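Local coordinates for protein plantazolicin methyltransferase BamL (PDB 5DLY) that probably transfers methyl groups from S-adenosylmethionine to the amino terminus of desmethylplantazolicin, giving the antibiotic plantazolicin, at residues A188-T191 and M192-K196; E8-A11 and N12-Q15. All coordinates share one frame; numbering follows the deposited sequence.

Overall arrangement
Both contacts are local helix starts on the same side of the chain's centre, and their own centres lie about 14 Å apart. Contact 2 (8-11 with 12-15) opens helix 10-21 near the amino terminus; contact 1 (188-191 with 192-196) opens helix 192-203, far later in the chain. They touch through Ala-188, whose CB packs 3.5 Å from Asn-12 O. Contact 1 reaches the substrate-analogue pocket directly through Ser-189, a side chain about 12 Å from the bound S-adenosyl-L-homocysteine. In contact 2 the side chain of Arg-13 stands near both ligands, about 7 Å from the analogue and about 9 Å from S-adenosyl-L-homocysteine.

Contact 1 of 2, residues A188-T191 and M192-K196; sequences ASLT and MEEFK. With 5D7 (prop-2-en-1-yl 2-[(1S)-1-amino-4-carbamimidamidobutyl]-1,3-thiazole-4-carboxylate), chain B.
Thr-191 and Glu-194 grip each other in both directions. Glu-194 N donates to Thr-191 OG1 at 3.2 Å, and Thr-191 N returns a bond of 3.1 Å to Glu-194 OE1. The second bond is fairly straight but meets OE1 from above the carboxylate plane, 43° out of it. Thr-191 OG1 stands between its own backbone N and carbonyl carbon (chi1 60°), which aims it at the first turn of the helix and brings it 3.3 Å from Glu-194 CG. Glu-194 CG lies beside its own backbone N (chi1 -69°), and the chain then runs extended, carrying OE1 to within 3.4 Å of Leu-190 CA. This is a capping box at the start of helix 192-203, in the methyltransferase domain; Phe-195 N closes the turn on Thr-191 O. Arg-163 forms a salt bridge with Glu-194 OE1 and probably steadies the carboxylate. A water joins Thr-191 OG1 to Glu-193 OE1. Leu-190 CD1 comes 4.1 Å from Phe-195 CD1, the two side chains crossing at about a right angle. Upstream, Ser-189 OG, also bonded to Gln-185 O, accepts from guanidine NH2 of the bound substrate analogue at 3.0 Å.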
ATOM      1  N   ALA A 188      12.608   6.237  -7.359  1.00 14.33           N
ATOM      2  CA  ALA A 188      12.515   4.795  -7.121  1.00 13.58           C
ATOM      3  C   ALA A 188      11.190   4.202  -7.590  1.00 13.33           C
ATOM      4  O   ALA A 188      11.039   2.980  -7.641  1.00 13.87           O
ATOM      5  CB  ALA A 188      12.720   4.493  -5.644  1.00 13.60           C
ATOM      6  N   SER A 189      10.232   5.060  -7.925  1.00 12.84           N
ATOM      7  CA  SER A 189       8.870   4.599  -8.219  1.00 12.51           C
ATOM      8  C   SER A 189       8.717   4.040  -9.629  1.00 12.98           C
ATOM      9  O   SER A 189       9.544   4.301 -10.507  1.00 13.61           O
ATOM     10  CB  SER A 189       7.875   5.744  -8.024  1.00 12.21           C
ATOM     11  OG  SER A 189       8.038   6.322  -6.739  1.00 11.76           O
ATOM     12  N   LEU A 190       7.650   3.268  -9.836  1.00 12.95           N
ATOM     13  CA  LEU A 190       7.291   2.807 -11.167  1.00 13.35           C
ATOM     14  C   LEU A 190       6.376   3.829 -11.826  1.00 13.25           C
ATOM     15  O   LEU A 190       5.767   4.669 -11.153  1.00 12.88           O
ATOM     16  CB  LEU A 190       6.574   1.456 -11.095  1.00 13.75           C
ATOM     17  CG  LEU A 190       7.376   0.290 -10.497  1.00 14.59           C
ATOM     18  CD1 LEU A 190       6.475  -0.910 -10.267  1.00 15.23           C
ATOM     19  CD2 LEU A 190       8.594  -0.088 -11.335  1.00 15.85           C
ATOM     20  N   THR A 191       6.276   3.748 -13.148  1.00 13.41           N
ATOM     21  CA  THR A 191       5.250   4.462 -13.884  1.00 14.13           C
ATOM     22  C   THR A 191       4.024   3.566 -13.995  1.00 14.60           C
ATOM     23  O   THR A 191       4.099   2.356 -13.761  1.00 14.08           O
ATOM     24  CB  THR A 191       5.704   4.818 -15.313  1.00 14.56           C
ATOM     25  OG1 THR A 191       6.018   3.610 -16.019  1.00 15.58           O
ATOM     26  CG2 THR A 191       6.917   5.729 -15.294  1.00 14.59           C
ATOM     27  N   MET A 192       2.894   4.160 -14.359  1.00 15.65           N
ATOM     28  CA  MET A 192       1.682   3.403 -14.625  1.00 17.89           C
ATOM     29  C   MET A 192       1.923   2.249 -15.605  1.00 17.51           C
ATOM     30  O   MET A 192       1.503   1.117 -15.355  1.00 16.88           O
ATOM     31  CB  MET A 192       0.601   4.339 -15.164  1.00 20.57           C
ATOM     32  CG  MET A 192      -0.673   3.629 -15.567  1.00 24.49           C
ATOM     33  SD  MET A 192      -1.244   2.562 -14.241  1.00 30.39           S
ATOM     34  CE  MET A 192      -1.827   3.784 -13.072  1.00 27.52           C
ATOM     35  N   GLU A 193       2.598   2.556 -16.711  1.00 17.73           N
ATOM     36  CA  GLU A 193       2.941   1.573 -17.731  1.00 18.16           C
ATOM     37  C   GLU A 193       3.727   0.388 -17.152  1.00 16.69           C
ATOM     38  O   GLU A 193       3.388  -0.775 -17.408  1.00 16.58           O
ATOM     39  CB  GLU A 193       3.744   2.267 -18.837  1.00 19.81           C
ATOM     40  CG  GLU A 193       4.255   1.357 -19.936  1.00 22.44           C
ATOM     41  CD  GLU A 193       5.150   2.098 -20.908  1.00 23.59           C
ATOM     42  OE1 GLU A 193       6.354   2.273 -20.613  1.00 24.44           O
ATOM     43  OE2 GLU A 193       4.641   2.504 -21.970  1.00 25.85           O
ATOM     44  N   GLU A 194       4.762   0.680 -16.367  1.00 15.66           N
ATOM     45  CA  GLU A 194       5.606  -0.361 -15.774  1.00 15.01           C
ATOM     46  C   GLU A 194       4.845  -1.200 -14.760  1.00 14.35           C
ATOM     47  O   GLU A 194       5.033  -2.412 -14.690  1.00 14.33           O
ATOM     48  CB  GLU A 194       6.841   0.244 -15.109  1.00 15.88           C
ATOM     49  CG  GLU A 194       7.845   0.836 -16.086  1.00 16.46           C
ATOM     50  CD  GLU A 194       8.848   1.746 -15.410  1.00 17.15           C
ATOM     51  OE1 GLU A 194       8.638   2.123 -14.232  1.00 17.20           O
ATOM     52  OE2 GLU A 194       9.863   2.090 -16.057  1.00 17.93           O
ATOM     53  N   PHE A 195       4.010  -0.535 -13.967  1.00 14.01           N
ATOM     54  CA  PHE A 195       3.206  -1.191 -12.942  1.00 13.92           C
ATOM     55  C   PHE A 195       2.200  -2.151 -13.575  1.00 14.34           C
ATOM     56  O   PHE A 195       2.029  -3.282 -13.097  1.00 13.91           O
ATOM     57  CB  PHE A 195       2.511  -0.105 -12.108  1.00 13.24           C
ATOM     58  CG  PHE A 195       1.836  -0.599 -10.850  1.00 12.83           C
ATOM     59  CD1 PHE A 195       2.456  -1.507  -9.997  1.00 13.07           C
ATOM     60  CD2 PHE A 195       0.592  -0.096 -10.497  1.00 13.11           C
ATOM     61  CE1 PHE A 195       1.824  -1.928  -8.826  1.00 13.37           C
ATOM     62  CE2 PHE A 195      -0.042  -0.506  -9.327  1.00 12.98           C
ATOM     63  CZ  PHE A 195       0.578  -1.428  -8.496  1.00 13.30           C
ATOM     64  N   LYS A 196       1.557  -1.706 -14.657  1.00 15.12           N
ATOM     65  CA  LYS A 196       0.613  -2.545 -15.413  1.00 16.73           C
ATOM     66  C   LYS A 196       1.290  -3.806 -15.941  1.00 17.14           C
ATOM     67  O   LYS A 196       0.739  -4.910 -15.824  1.00 17.16           O
ATOM     68  CB  LYS A 196      -0.002  -1.764 -16.579  1.00 17.89           C
ATOM     69  CG  LYS A 196      -1.203  -0.900 -16.222  1.00 20.08           C
ATOM     70  CD  LYS A 196      -1.937  -0.479 -17.491  1.00 21.39           C
ATOM     71  CE  LYS A 196      -3.300   0.136 -17.197  1.00 22.54           C
ATOM     72  NZ  LYS A 196      -3.384   1.586 -17.537  1.00 23.32           N
TER
HETATM   73  O9  5D7 B 300       2.160   9.222  -0.611  1.00 16.75           O
HETATM   74  C6  5D7 B 300       3.096  10.006  -0.668  1.00 16.40           C
HETATM   75  O7  5D7 B 300       2.926  11.326  -1.224  1.00 18.14           O
HETATM   76  C8  5D7 B 300       1.704  11.730  -1.846  1.00 20.46           C
HETATM   77  C2  5D7 B 300       4.436   9.651  -0.144  1.00 14.60           C
HETATM   78  N3  5D7 B 300       4.652   8.525   0.588  1.00 13.79           N
HETATM   79  C4  5D7 B 300       5.915   8.346   1.001  1.00 13.23           C
HETATM   80  S5  5D7 B 300       6.876   9.682   0.454  1.00 13.61           S
HETATM   81  C1  5D7 B 300       5.560  10.466  -0.339  1.00 14.40           C
HETATM   82  CA  5D7 B 300       6.519   7.266   1.808  1.00 12.82           C
HETATM   83  N   5D7 B 300       5.434   6.440   2.323  1.00 13.74           N
HETATM   84  CB  5D7 B 300       7.507   6.419   0.992  1.00 12.17           C
HETATM   85  CG  5D7 B 300       7.060   6.049  -0.427  1.00 11.60           C
HETATM   86  CD  5D7 B 300       7.683   4.716  -0.813  1.00 11.40           C
HETATM   87  NE  5D7 B 300       7.373   4.431  -2.208  1.00 11.25           N
HETATM   88  CZ  5D7 B 300       8.043   4.801  -3.301  1.00 10.96           C
HETATM   89  NH2 5D7 B 300       7.621   4.465  -4.441  1.00 11.00           N
HETATM   90  NH1 5D7 B 300       9.120   5.472  -3.204  1.00 10.97           N
HETATM   91  C3  5D7 B 300       1.884  13.128  -2.379  1.00 22.92           C
HETATM   92  C5  5D7 B 300       0.884  13.987  -2.388  1.00 24.55           C
HETATM   93  O   HOH W   1       6.883   4.063 -18.495  1.00 21.35           O

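Contact 2 of 2, residues E8-A11 and N12-Q15; sequences ESEA and NRIQ
The guanidinium of Arg-13 lies with one face against the backbone at the start of the helix: Glu-10 CA sits 3.4 Å above its plane, offset toward the rim, and Ser-9 O lies over the same face. At the edge, in plane, is Ser-9 OG, 2.9 Å from Arg-13 NH1; this bond is weak, its angle at the hydrogen being only 116°. The hydroxyl's strongest partner is instead Ile-5 O. Arg-13 gets there by folding back: CG lies beside its own backbone N and the chain bends at chi3 (-60°). The Glu-10 side chain crosses that of Arg-13 at about a right angle, with CB 3.6 Å from Arg-13 NH2. Their carboxylate and guanidinium planes are turned 70° apart, and the charged ends do not pair; Glu-10 OE1 forms its salt bridge with Arg-7.

Ser-9 occupies the N-cap position of helix 10-21 and follows helix 2-8, so the contact spans the junction of two helices. Its side chain makes no capping bond, but its carbonyl accepts from Arg-13 N. Ile-14 N and Gln-15 N continue the helical ladder to Glu-10 O and Ala-11 O. A water accepts from Asn-12 N and donates to Glu-8 O, bridging the junction. Ile-14 CG1 leans over Glu-10 O at 3.2 Å. Beyond the turn, Arg-13 NE and NH2 donate to the carbonyls of Phe-136 and Lys-137, fastening this helix to the loop that carries Phe-136 of the S-adenosyl-L-homocysteine pocket.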
ATOM      1  N   GLU A   8      17.208  -2.824 -13.219  1.00 18.76           N
ATOM      2  CA  GLU A   8      17.959  -1.620 -13.570  1.00 19.45           C
ATOM      3  C   GLU A   8      17.602  -0.413 -12.715  1.00 19.05           C
ATOM      4  O   GLU A   8      18.375   0.545 -12.639  1.00 19.35           O
ATOM      5  CB  GLU A   8      17.815  -1.297 -15.059  1.00 20.46           C
ATOM      6  CG  GLU A   8      18.674  -2.183 -15.951  1.00 20.83           C
ATOM      7  CD  GLU A   8      20.154  -2.126 -15.600  1.00 21.44           C
ATOM      8  OE1 GLU A   8      20.667  -3.096 -15.008  1.00 22.46           O
ATOM      9  OE2 GLU A   8      20.808  -1.111 -15.900  1.00 22.16           O
ATOM     10  N   SER A   9      16.438  -0.476 -12.068  1.00 18.16           N
ATOM     11  CA  SER A   9      16.006   0.554 -11.119  1.00 17.80           C
ATOM     12  C   SER A   9      16.272   0.163  -9.661  1.00 17.08           C
ATOM     13  O   SER A   9      15.891   0.890  -8.735  1.00 16.08           O
ATOM     14  CB  SER A   9      14.525   0.897 -11.327  1.00 17.60           C
ATOM     15  OG  SER A   9      13.711  -0.263 -11.386  1.00 18.19           O
ATOM     16  N   GLU A  10      16.943  -0.966  -9.453  1.00 16.91           N
ATOM     17  CA  GLU A  10      17.233  -1.452  -8.102  1.00 18.00           C
ATOM     18  C   GLU A  10      18.022  -0.454  -7.247  1.00 17.77           C
ATOM     19  O   GLU A  10      17.692  -0.240  -6.081  1.00 17.33           O
ATOM     20  CB  GLU A  10      17.941  -2.810  -8.161  1.00 19.32           C
ATOM     21  CG  GLU A  10      18.181  -3.459  -6.812  1.00 21.02           C
ATOM     22  CD  GLU A  10      18.880  -4.797  -6.937  1.00 21.78           C
ATOM     23  OE1 GLU A  10      18.276  -5.739  -7.496  1.00 22.31           O
ATOM     24  OE2 GLU A  10      20.030  -4.899  -6.473  1.00 23.18           O
ATOM     25  N   ALA A  11      19.049   0.165  -7.825  1.00 18.03           N
ATOM     26  CA  ALA A  11      19.858   1.141  -7.099  1.00 18.12           C
ATOM     27  C   ALA A  11      19.025   2.323  -6.612  1.00 17.75           C
ATOM     28  O   ALA A  11      19.244   2.826  -5.515  1.00 18.22           O
ATOM     29  CB  ALA A  11      21.020   1.624  -7.956  1.00 18.34           C
ATOM     30  N   ASN A  12      18.063   2.753  -7.425  1.00 17.32           N
ATOM     31  CA  ASN A  12      17.155   3.823  -7.020  1.00 16.96           C
ATOM     32  C   ASN A  12      16.331   3.422  -5.802  1.00 16.14           C
ATOM     33  O   ASN A  12      16.149   4.216  -4.882  1.00 15.26           O
ATOM     34  CB  ASN A  12      16.238   4.231  -8.172  1.00 17.65           C
ATOM     35  CG  ASN A  12      16.992   4.872  -9.324  1.00 19.10           C
ATOM     36  OD1 ASN A  12      18.034   5.505  -9.131  1.00 19.65           O
ATOM     37  ND2 ASN A  12      16.463   4.713 -10.528  1.00 20.34           N
ATOM     38  N   ARG A  13      15.860   2.180  -5.797  1.00 15.94           N
ATOM     39  CA  ARG A  13      15.033   1.673  -4.708  1.00 15.41           C
ATOM     40  C   ARG A  13      15.846   1.528  -3.425  1.00 15.44           C
ATOM     41  O   ARG A  13      15.351   1.841  -2.339  1.00 15.07           O
ATOM     42  CB  ARG A  13      14.361   0.351  -5.100  1.00 14.96           C
ATOM     43  CG  ARG A  13      13.349   0.493  -6.224  1.00 14.55           C
ATOM     44  CD  ARG A  13      12.435  -0.719  -6.320  1.00 14.49           C
ATOM     45  NE  ARG A  13      13.210  -1.932  -6.574  1.00 14.26           N
ATOM     46  CZ  ARG A  13      13.650  -2.302  -7.772  1.00 13.88           C
ATOM     47  NH1 ARG A  13      13.380  -1.569  -8.851  1.00 13.89           N
ATOM     48  NH2 ARG A  13      14.357  -3.413  -7.891  1.00 13.25           N
ATOM     49  N   ILE A  14      17.104   1.090  -3.554  1.00 16.12           N
ATOM     50  CA  ILE A  14      18.010   1.027  -2.401  1.00 17.05           C
ATOM     51  C   ILE A  14      18.192   2.416  -1.783  1.00 16.20           C
ATOM     52  O   ILE A  14      18.135   2.563  -0.564  1.00 16.66           O
ATOM     53  CB  ILE A  14      19.397   0.423  -2.750  1.00 17.90           C
ATOM     54  CG1 ILE A  14      19.262  -0.968  -3.391  1.00 19.21           C
ATOM     55  CG2 ILE A  14      20.305   0.417  -1.519  1.00 18.54           C
ATOM     56  CD1 ILE A  14      18.573  -2.016  -2.545  1.00 20.18           C
ATOM     57  N   GLN A  15      18.389   3.421  -2.636  1.00 15.97           N
ATOM     58  CA  GLN A  15      18.538   4.808  -2.201  1.00 15.96           C
ATOM     59  C   GLN A  15      17.282   5.341  -1.512  1.00 15.16           C
ATOM     60  O   GLN A  15      17.378   5.999  -0.477  1.00 15.40           O
ATOM     61  CB  GLN A  15      18.943   5.707  -3.380  1.00 16.79           C
ATOM     62  CG  GLN A  15      19.037   7.197  -3.060  1.00 17.88           C
ATOM     63  CD  GLN A  15      20.056   7.525  -1.975  1.00 18.44           C
ATOM     64  OE1 GLN A  15      21.014   6.781  -1.755  1.00 19.09           O
ATOM     65  NE2 GLN A  15      19.849   8.644  -1.288  1.00 19.02           N
TER
HETATM   66  O   HOH W   2      18.744   2.305 -10.306  1.00 23.27           O